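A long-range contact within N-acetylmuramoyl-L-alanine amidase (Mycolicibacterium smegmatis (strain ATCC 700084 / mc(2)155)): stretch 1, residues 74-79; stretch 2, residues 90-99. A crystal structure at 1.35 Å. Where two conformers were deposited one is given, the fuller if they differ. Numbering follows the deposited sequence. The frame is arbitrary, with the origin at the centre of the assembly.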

# COMPACT_ATOMS: atom_id res chain seq x y z
N THR A 74 -5.16 -6.89 12.97
CA THR A 74 -4.98 -6.81 11.53
C THR A 74 -5.91 -7.77 10.81
O THR A 74 -6.36 -8.79 11.35
CB THR A 74 -3.52 -7.10 11.10
OG1 THR A 74 -3.15 -8.44 11.47
CG2 THR A 74 -2.54 -6.11 11.74
N ALA A 75 -6.17 -7.42 9.55
CA ALA A 75 -6.76 -8.31 8.57
C ALA A 75 -6.09 -8.03 7.23
O ALA A 75 -5.57 -6.93 7.02
CB ALA A 75 -8.28 -8.13 8.43
N MET A 76 -6.07 -9.03 6.35
CA MET A 76 -5.43 -8.90 5.06
C MET A 76 -6.41 -9.12 3.92
O MET A 76 -7.41 -9.84 4.05
CB MET A 76 -4.23 -9.86 4.94
CG MET A 76 -3.07 -9.48 5.85
SD MET A 76 -1.63 -10.52 5.61
CE MET A 76 -1.34 -10.31 3.86
N SER A 77 -6.12 -8.50 2.78
CA SER A 77 -6.99 -8.61 1.61
C SER A 77 -6.87 -9.95 0.89
O SER A 77 -7.77 -10.31 0.14
CB SER A 77 -6.69 -7.49 0.63
OG SER A 77 -5.36 -7.62 0.15
N ARG A 78 -5.77 -10.67 1.09
CA ARG A 78 -5.60 -11.98 0.48
C ARG A 78 -4.79 -12.85 1.42
O ARG A 78 -4.09 -12.35 2.31
CB ARG A 78 -4.93 -11.89 -0.91
CG ARG A 78 -3.55 -11.25 -0.92
CD ARG A 78 -3.02 -11.30 -2.34
NE ARG A 78 -1.87 -10.45 -2.65
CZ ARG A 78 -0.66 -10.91 -2.99
NH1 ARG A 78 -0.41 -12.21 -3.00
NH2 ARG A 78 0.29 -10.05 -3.32
N GLY A 79 -4.88 -14.16 1.21
CA GLY A 79 -4.33 -15.12 2.14
C GLY A 79 -3.26 -16.03 1.58
O GLY A 79 -2.81 -16.95 2.27
N GLU A 90 -13.43 -4.88 -4.61
CA GLU A 90 -13.64 -5.80 -3.50
C GLU A 90 -12.65 -5.55 -2.36
O GLU A 90 -13.01 -5.67 -1.19
CB GLU A 90 -13.55 -7.25 -4.00
CG GLU A 90 -14.67 -7.63 -4.97
CD GLU A 90 -14.52 -9.04 -5.56
OE1 GLU A 90 -13.39 -9.55 -5.70
OE2 GLU A 90 -15.56 -9.64 -5.90
N ARG A 91 -11.40 -5.21 -2.69
CA ARG A 91 -10.44 -4.91 -1.63
C ARG A 91 -10.85 -3.67 -0.83
O ARG A 91 -10.68 -3.63 0.40
CB ARG A 91 -9.03 -4.75 -2.22
CG ARG A 91 -8.50 -6.04 -2.85
CD ARG A 91 -7.20 -5.81 -3.57
NE ARG A 91 -6.78 -7.03 -4.27
CZ ARG A 91 -5.58 -7.62 -4.15
NH1 ARG A 91 -4.64 -7.10 -3.37
NH2 ARG A 91 -5.33 -8.73 -4.84
N ALA A 92 -11.42 -2.66 -1.49
CA ALA A 92 -11.97 -1.53 -0.75
C ALA A 92 -13.17 -1.94 0.09
O ALA A 92 -13.30 -1.52 1.25
CB ALA A 92 -12.31 -0.36 -1.68
N ALA A 93 -14.05 -2.78 -0.47
CA ALA A 93 -15.22 -3.24 0.29
C ALA A 93 -14.82 -4.04 1.52
O ALA A 93 -15.40 -3.88 2.60
CB ALA A 93 -16.15 -4.05 -0.61
N MET A 94 -13.81 -4.91 1.38
CA MET A 94 -13.30 -5.66 2.54
C MET A 94 -12.77 -4.72 3.61
O MET A 94 -13.05 -4.90 4.80
CB MET A 94 -12.20 -6.61 2.09
CG MET A 94 -12.67 -7.74 1.21
SD MET A 94 -11.24 -8.65 0.56
CE MET A 94 -10.69 -9.53 2.02
N ALA A 95 -12.02 -3.69 3.20
CA ALA A 95 -11.52 -2.72 4.17
C ALA A 95 -12.68 -2.01 4.86
O ALA A 95 -12.71 -1.90 6.09
CB ALA A 95 -10.62 -1.70 3.47
N ASN A 96 -13.65 -1.54 4.08
CA ASN A 96 -14.76 -0.78 4.65
C ASN A 96 -15.60 -1.63 5.61
O ASN A 96 -16.09 -1.12 6.63
CB ASN A 96 -15.63 -0.19 3.54
CG ASN A 96 -14.95 0.97 2.82
OD1 ASN A 96 -14.14 1.68 3.40
ND2 ASN A 96 -15.29 1.15 1.55
N SER A 97 -15.78 -2.92 5.30
CA SER A 97 -16.55 -3.80 6.18
C SER A 97 -15.94 -3.90 7.57
O SER A 97 -16.64 -4.20 8.54
CB SER A 97 -16.63 -5.21 5.58
OG SER A 97 -17.30 -5.22 4.34
N LEU A 98 -14.64 -3.66 7.68
CA LEU A 98 -13.95 -3.76 8.95
C LEU A 98 -13.97 -2.45 9.73
O LEU A 98 -13.61 -2.46 10.91
CB LEU A 98 -12.51 -4.22 8.69
CG LEU A 98 -11.65 -4.64 9.86
CD1 LEU A 98 -12.33 -5.74 10.67
CD2 LEU A 98 -10.30 -5.12 9.33
N ARG A 99 -14.41 -1.35 9.11
CA ARG A 99 -14.40 -0.02 9.72
C ARG A 99 -13.08 0.22 10.45
O ARG A 99 -13.07 0.53 11.65
CB ARG A 99 -15.60 0.18 10.64
CG ARG A 99 -16.92 -0.31 10.07
CD ARG A 99 -18.09 0.04 10.98
NE ARG A 99 -18.26 1.48 11.00
CZ ARG A 99 -19.10 2.15 10.21
NH1 ARG A 99 -19.88 1.51 9.35
NH2 ARG A 99 -19.15 3.47 10.28

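The end of a strand and the loop that follows it rest against one side of a helix in a small contact made by van der Waals packing, with no hydrogen bond or salt bridge between the two stretches and only 262 Å² of surface buried, both sides summed. The helix contributes Arg-91, Met-94 and Leu-98, spaced three and four residues apart so that successive turns bring them to the same side. Ala-92, Ala-93 and Asn-96 lie out of reach of the strand and loop.

At one end the contact is purely apolar. Ala-75 and Leu-98 both direct their CA-to-CB bonds toward the opposing stretch, and Ala-75 CB meets Leu-98 CD2 at 3.7 Å. The backbones are well separated here, with 8.5 Å between Ala-75 CA and Leu-98 CA, so the leucine side chain reaches farther into the gap than the alanine methyl, and the two meet at van der Waals distance. The neighbouring strand residues, Thr-74 and Met-76, point their CA-to-CB bonds away, as expected from the alternation of an extended chain.

Met-94 occupies the middle. Its side chain, with chi1 m, chi2 t and chi3 p, reaches to the loop and places its terminal methyl against the backbone: Met-94 CE lies 3.6 Å from Ser-77 O and 3.9 Å from Met-76 O. Methionine suits this position because its long, flexible chain can lay an apolar end over main-chain atoms. Met-76 therefore takes part through its carbonyl, while its own side chain is turned elsewhere.

The other end is polar and buried. Ser-77 has the largest area covered by the opposing stretch, followed by Arg-91, and their CA atoms approach to 6.0 Å; the small serine side chain fits this narrow space. The CA-to-CB bond of Arg-91 points sideways, but its extended side chain, m at chi1 and t at chi2 and chi3, carries the guanidinium nearer to the loop. Arg-91 NH1 comes within 3.6 Å of Ser-77 OG, a packing contact, and Arg-91 NH2 lies 4.3 Å from Arg-78 CD. Two like charges are also close, with Arg-78 NE 4.4 Å from Arg-91 NH1, which sits at the edge of the Arg-78 guanidinium, near its plane. This pairing does not itself supply attraction; both guanidinium groups, like Ser-77 OG, are hydrogen-bonded elsewhere in the structure, so these buried polar groups can pack together without bonding to each other.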